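Local coordinates for protein vanadium-dependent bromoperoxidase (Corallina officinalis, PDB 1QHB) that uses hydrogen peroxide and a bound vanadate to brominate organic substrates, working as a dodecamer whose subunits each also bind a stabilising calcium ion, at residues A[584-587]-A[593-596]; A[377-382]-A[497-502]. All coordinates share one frame; numbering follows the deposited sequence.

Interaction 1. Residues A[584-587]-A[593-596]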
loop_
_atom_site.group_PDB
_atom_site.type_symbol
_atom_site.label_atom_id
_atom_site.label_comp_id
_atom_site.label_asym_id
_atom_site.label_seq_id
_atom_site.Cartn_x
_atom_site.Cartn_y
_atom_site.Cartn_z
ATOM N N PHE A 584 -35.483 -0.010 5.974
ATOM C CA PHE A 584 -36.542 -0.978 5.699
ATOM C C PHE A 584 -36.777 -1.689 7.036
ATOM O O PHE A 584 -35.880 -2.131 7.740
ATOM C CB PHE A 584 -36.103 -1.992 4.665
ATOM C CG PHE A 584 -35.958 -1.500 3.259
ATOM C CD1 PHE A 584 -37.122 -1.326 2.509
ATOM C CD2 PHE A 584 -34.724 -1.230 2.700
ATOM C CE1 PHE A 584 -37.050 -0.917 1.182
ATOM C CE2 PHE A 584 -34.672 -0.774 1.376
ATOM C CZ PHE A 584 -35.827 -0.643 0.643
ATOM N N ASN A 585 -38.043 -1.752 7.386
ATOM C CA ASN A 585 -38.534 -2.478 8.545
ATOM C C ASN A 585 -38.890 -3.883 8.043
ATOM O O ASN A 585 -39.808 -3.920 7.231
ATOM C CB ASN A 585 -39.742 -1.801 9.181
ATOM C CG ASN A 585 -40.234 -2.605 10.375
ATOM O OD1 ASN A 585 -39.986 -2.239 11.517
ATOM N ND2 ASN A 585 -40.917 -3.702 10.084
ATOM N N LEU A 586 -38.193 -4.947 8.442
ATOM C CA LEU A 586 -38.534 -6.256 7.869
ATOM C C LEU A 586 -38.862 -7.346 8.867
ATOM O O LEU A 586 -38.022 -7.828 9.643
ATOM C CB LEU A 586 -37.386 -6.712 6.959
ATOM C CG LEU A 586 -37.276 -8.195 6.564
ATOM C CD1 LEU A 586 -38.488 -8.613 5.757
ATOM C CD2 LEU A 586 -36.001 -8.412 5.787
ATOM N N PRO A 587 -40.102 -7.810 8.837
ATOM C CA PRO A 587 -40.551 -8.877 9.725
ATOM C C PRO A 587 -40.006 -10.180 9.179
ATOM O O PRO A 587 -40.494 -10.629 8.129
ATOM C CB PRO A 587 -42.066 -8.832 9.670
ATOM C CG PRO A 587 -42.463 -7.912 8.589
ATOM C CD PRO A 587 -41.226 -7.235 8.058
ATOM N N THR A 593 -37.917 -8.677 13.978
ATOM C CA THR A 593 -37.792 -7.646 12.960
ATOM C C THR A 593 -36.341 -7.200 12.791
ATOM O O THR A 593 -35.691 -7.078 13.816
ATOM C CB THR A 593 -38.755 -6.504 13.317
ATOM O OG1 THR A 593 -40.049 -6.998 12.873
ATOM C CG2 THR A 593 -38.545 -5.201 12.619
ATOM N N ILE A 594 -35.884 -6.971 11.550
ATOM C CA ILE A 594 -34.549 -6.387 11.396
ATOM C C ILE A 594 -34.727 -5.061 10.708
ATOM O O ILE A 594 -35.618 -4.944 9.879
ATOM C CB ILE A 594 -33.519 -7.275 10.672
ATOM C CG1 ILE A 594 -32.189 -6.524 10.631
ATOM C CG2 ILE A 594 -34.008 -7.727 9.312
ATOM C CD1 ILE A 594 -31.068 -7.346 10.066
ATOM N N GLN A 595 -34.002 -4.002 11.078
ATOM C CA GLN A 595 -34.141 -2.712 10.405
ATOM C C GLN A 595 -32.871 -2.535 9.595
ATOM O O GLN A 595 -31.761 -2.718 10.087
ATOM C CB GLN A 595 -34.311 -1.605 11.451
ATOM C CG GLN A 595 -35.618 -1.789 12.236
ATOM C CD GLN A 595 -35.667 -0.903 13.481
ATOM O OE1 GLN A 595 -35.970 0.285 13.369
ATOM N NE2 GLN A 595 -35.391 -1.461 14.665
ATOM N N ILE A 596 -32.994 -2.297 8.303
ATOM C CA ILE A 596 -31.938 -2.183 7.330
ATOM C C ILE A 596 -31.943 -0.830 6.636
ATOM O O ILE A 596 -30.845 -0.218 6.558
ATOM C CB ILE A 596 -32.076 -3.284 6.257
ATOM C CG1 ILE A 596 -32.102 -4.685 6.902
ATOM C CG2 ILE A 596 -30.922 -3.207 5.270
ATOM C CD1 ILE A 596 -32.623 -5.761 5.946
ATOM O OXT ILE A 596 -32.916 -0.498 5.943
HETATM O O HOH W 1 -42.466 -5.558 11.742
#

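Interaction 2. Residues A[377-382]-A[497-502]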
loop_
_atom_site.group_PDB
_atom_site.type_symbol
_atom_site.label_atom_id
_atom_site.label_comp_id
_atom_site.label_asym_id
_atom_site.label_seq_id
_atom_site.Cartn_x
_atom_site.Cartn_y
_atom_site.Cartn_z
ATOM N N ALA A 377 -41.590 1.525 -9.096
ATOM C CA ALA A 377 -40.527 1.009 -9.978
ATOM C C ALA A 377 -39.420 0.341 -9.183
ATOM O O ALA A 377 -38.851 -0.686 -9.581
ATOM C CB ALA A 377 -39.859 2.090 -10.792
ATOM N N HIS A 378 -39.159 0.893 -7.986
ATOM C CA HIS A 378 -38.090 0.358 -7.154
ATOM C C HIS A 378 -38.411 -1.062 -6.729
ATOM O O HIS A 378 -37.615 -1.972 -6.965
ATOM C CB HIS A 378 -37.876 1.274 -5.984
ATOM C CG HIS A 378 -36.647 1.019 -5.194
ATOM N ND1 HIS A 378 -36.282 1.822 -4.123
ATOM C CD2 HIS A 378 -35.679 0.063 -5.314
ATOM C CE1 HIS A 378 -35.137 1.356 -3.637
ATOM N NE2 HIS A 378 -34.754 0.301 -4.325
ATOM N N VAL A 379 -39.571 -1.255 -6.065
ATOM C CA VAL A 379 -39.965 -2.585 -5.638
ATOM C C VAL A 379 -40.195 -3.572 -6.789
ATOM O O VAL A 379 -39.988 -4.800 -6.686
ATOM C CB VAL A 379 -41.183 -2.526 -4.693
ATOM C CG1 VAL A 379 -42.497 -2.112 -5.334
ATOM C CG2 VAL A 379 -41.319 -3.897 -4.012
ATOM N N LEU A 380 -40.659 -3.085 -7.926
ATOM C CA LEU A 380 -40.912 -3.965 -9.078
ATOM C C LEU A 380 -39.594 -4.482 -9.620
ATOM O O LEU A 380 -39.613 -5.666 -9.978
ATOM C CB LEU A 380 -41.695 -3.257 -10.181
ATOM C CG LEU A 380 -43.204 -3.076 -9.895
ATOM C CD1 LEU A 380 -43.762 -2.059 -10.873
ATOM C CD2 LEU A 380 -43.908 -4.415 -10.021
ATOM N N SER A 381 -38.485 -3.722 -9.610
ATOM C CA SER A 381 -37.230 -4.323 -10.072
ATOM C C SER A 381 -36.557 -5.179 -9.008
ATOM O O SER A 381 -35.946 -6.215 -9.273
ATOM C CB SER A 381 -36.247 -3.254 -10.527
ATOM O OG SER A 381 -36.485 -2.852 -11.865
ATOM N N LEU A 382 -36.647 -4.705 -7.773
ATOM C CA LEU A 382 -35.992 -5.373 -6.644
ATOM C C LEU A 382 -36.584 -6.742 -6.381
ATOM O O LEU A 382 -35.823 -7.685 -6.127
ATOM C CB LEU A 382 -36.019 -4.468 -5.411
ATOM C CG LEU A 382 -35.101 -4.720 -4.221
ATOM C CD1 LEU A 382 -33.683 -5.012 -4.676
ATOM C CD2 LEU A 382 -35.080 -3.538 -3.253
ATOM N N LYS A 497 -42.169 -7.801 1.974
ATOM C CA LYS A 497 -42.568 -7.419 3.348
ATOM C C LYS A 497 -41.703 -6.239 3.806
ATOM O O LYS A 497 -42.193 -5.477 4.596
ATOM C CB LYS A 497 -42.449 -8.550 4.335
ATOM C CG LYS A 497 -43.315 -9.787 4.146
ATOM C CD LYS A 497 -43.128 -10.782 5.254
ATOM C CE LYS A 497 -41.745 -11.384 5.216
ATOM N NZ LYS A 497 -41.537 -12.586 6.075
ATOM N N ALA A 498 -40.483 -6.002 3.358
ATOM C CA ALA A 498 -39.676 -4.869 3.693
ATOM C C ALA A 498 -40.256 -3.614 3.022
ATOM O O ALA A 498 -40.212 -2.534 3.614
ATOM C CB ALA A 498 -38.231 -4.998 3.173
ATOM N N PHE A 499 -40.672 -3.743 1.768
ATOM C CA PHE A 499 -41.034 -2.544 1.034
ATOM C C PHE A 499 -42.429 -2.021 1.327
ATOM O O PHE A 499 -42.672 -0.815 1.162
ATOM C CB PHE A 499 -40.925 -2.906 -0.462
ATOM C CG PHE A 499 -40.378 -1.753 -1.240
ATOM C CD1 PHE A 499 -41.186 -0.691 -1.580
ATOM C CD2 PHE A 499 -39.059 -1.738 -1.594
ATOM C CE1 PHE A 499 -40.663 0.374 -2.299
ATOM C CE2 PHE A 499 -38.513 -0.672 -2.268
ATOM C CZ PHE A 499 -39.325 0.375 -2.628
ATOM N N PHE A 500 -43.342 -2.913 1.648
ATOM C CA PHE A 500 -44.744 -2.539 1.879
ATOM C C PHE A 500 -45.007 -2.464 3.382
ATOM O O PHE A 500 -44.130 -2.899 4.154
ATOM C CB PHE A 500 -45.790 -3.501 1.284
ATOM C CG PHE A 500 -45.994 -3.290 -0.188
ATOM C CD1 PHE A 500 -46.907 -2.390 -0.693
ATOM C CD2 PHE A 500 -45.231 -4.037 -1.090
ATOM C CE1 PHE A 500 -47.041 -2.210 -2.058
ATOM C CE2 PHE A 500 -45.352 -3.835 -2.445
ATOM C CZ PHE A 500 -46.275 -2.933 -2.952
ATOM N N ASP A 501 -46.101 -1.855 3.807
ATOM C CA ASP A 501 -46.414 -1.784 5.252
ATOM C C ASP A 501 -46.947 -3.170 5.554
ATOM O O ASP A 501 -48.183 -3.420 5.328
ATOM C CB ASP A 501 -47.478 -0.710 5.500
ATOM C CG ASP A 501 -47.785 -0.437 6.943
ATOM O OD1 ASP A 501 -47.276 -1.125 7.844
ATOM O OD2 ASP A 501 -48.553 0.497 7.267
ATOM N N ALA A 502 -46.120 -4.126 5.901
ATOM C CA ALA A 502 -46.510 -5.524 6.021
ATOM C C ALA A 502 -47.588 -5.869 7.018
ATOM O O ALA A 502 -48.250 -6.927 6.860
ATOM C CB ALA A 502 -45.248 -6.327 6.321
#

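Interaction 1. Residues A[584-587]-A[593-596]
Asn585 and Thr593 meet on one face of the C-terminal beta hairpin, a two-stranded antiparallel ladder closed by the five residues between Pro587 and Thr593. Their side chains cross at about a right angle: CG2 of Thr593 lies 3.5 Å from OD1 of Asn585. The threonine torsion (chi1 -79°) places that methyl anti to the backbone N, turned to the amide, and leaves OG1 beside the N. A water then joins the two polar ends, accepting from Asn585 ND2 at 2.9 Å and bonded to Thr593 OG1 at 3.0 Å. Gln595 shares this face, but its amide reaches a second subunit, where OE1 and NE2 bond to Arg403 and to the carbonyl of Ile401.

On the other face Leu586 and Ile594 form a hydrogen-bonded pair. Their side chains run obliquely to each other, and CD2 of Leu586 approaches CG2 of Ile594 to 4.1 Å. The same CD2 touches CD1 of Ile596, and helices 553-574 and 484-499 pack against Leu586 through Ile568 and Thr494. Between the pair, Leu586 N donates to Ile594 O and Ile594 N to Leu586 O.

The backbone pairing reaches the chain terminus. Ile596 N donates to Phe584 O at 2.9 Å, and the terminal carboxylate answers: Phe584 N donates to Ile596 OXT at 2.6 Å, with 169° at the hydrogen.

Interaction 2. Residues A[377-382]-A[497-502]
Phe499, on the last turn of helix 484-499, turns the edge of its ring to a face of His378 on helix 376-402. The pair is T-shaped, with planes at 81° and centroids 5.2 Å apart. CE2 of the phenyl ring stands over the imidazole, offset toward its rim, and CZ comes to 3.7 Å from ND1 of His378. With CG anti to the backbone N (chi1 -168°), the imidazole offers this face to the phenyl edge. ND1 itself is bonded to the backbone N of Phe374, earlier in the chain, which probably restrains the rotation of the imidazole.

The CH-pi contact uses a face of the same phenyl ring. CB of Val379 sits 3.6 Å from the ring centroid and only 11° off its normal, so the branch point, rather than a methyl, is centred on the ring. Phe499 therefore meets two successive residues of one helix in different ways, its edge on His378 and a face under Val379.

Apolar contact widens the join. CG2 of Val379, anti to its backbone N, reaches back to CB of Phe499 at 3.7 Å and, more loosely, to CE2 of Phe500 at 4.3 Å. Phe500 is the first residue after helix 484-499 to leave helical geometry, and its ring also meets Phe353 and Leu346 and Leu347 around the end of helix 337-349. No hydrogen bond crosses the contact. Side chains alone join helix 376-402 to the C-terminal end of helix 484-499, a buried interhelical contact of the mainly alpha-helical fold of vanadium haloperoxidases.

Overall arrangement
Helix 376-402 comes first along the chain and supplies one side of interaction 2; 114 residues later, 73 of them helical, the end of helix 484-499 returns to close that long loop. Interaction 1 opens only afterwards, beyond helices 530-548 and 553-574, and closes a short hairpin at the C terminus. The two contacts are thus in series, neither nested nor crossed, yet their centres lie about 12 Å apart. Segment 497-502 joins them: Lys497 NZ bonds to Pro587 O, 3.0 Å away, and CE1 of Phe584 touches CD2 of Phe499 at 3.5 Å. The terminal hairpin is thereby laid against the helical core.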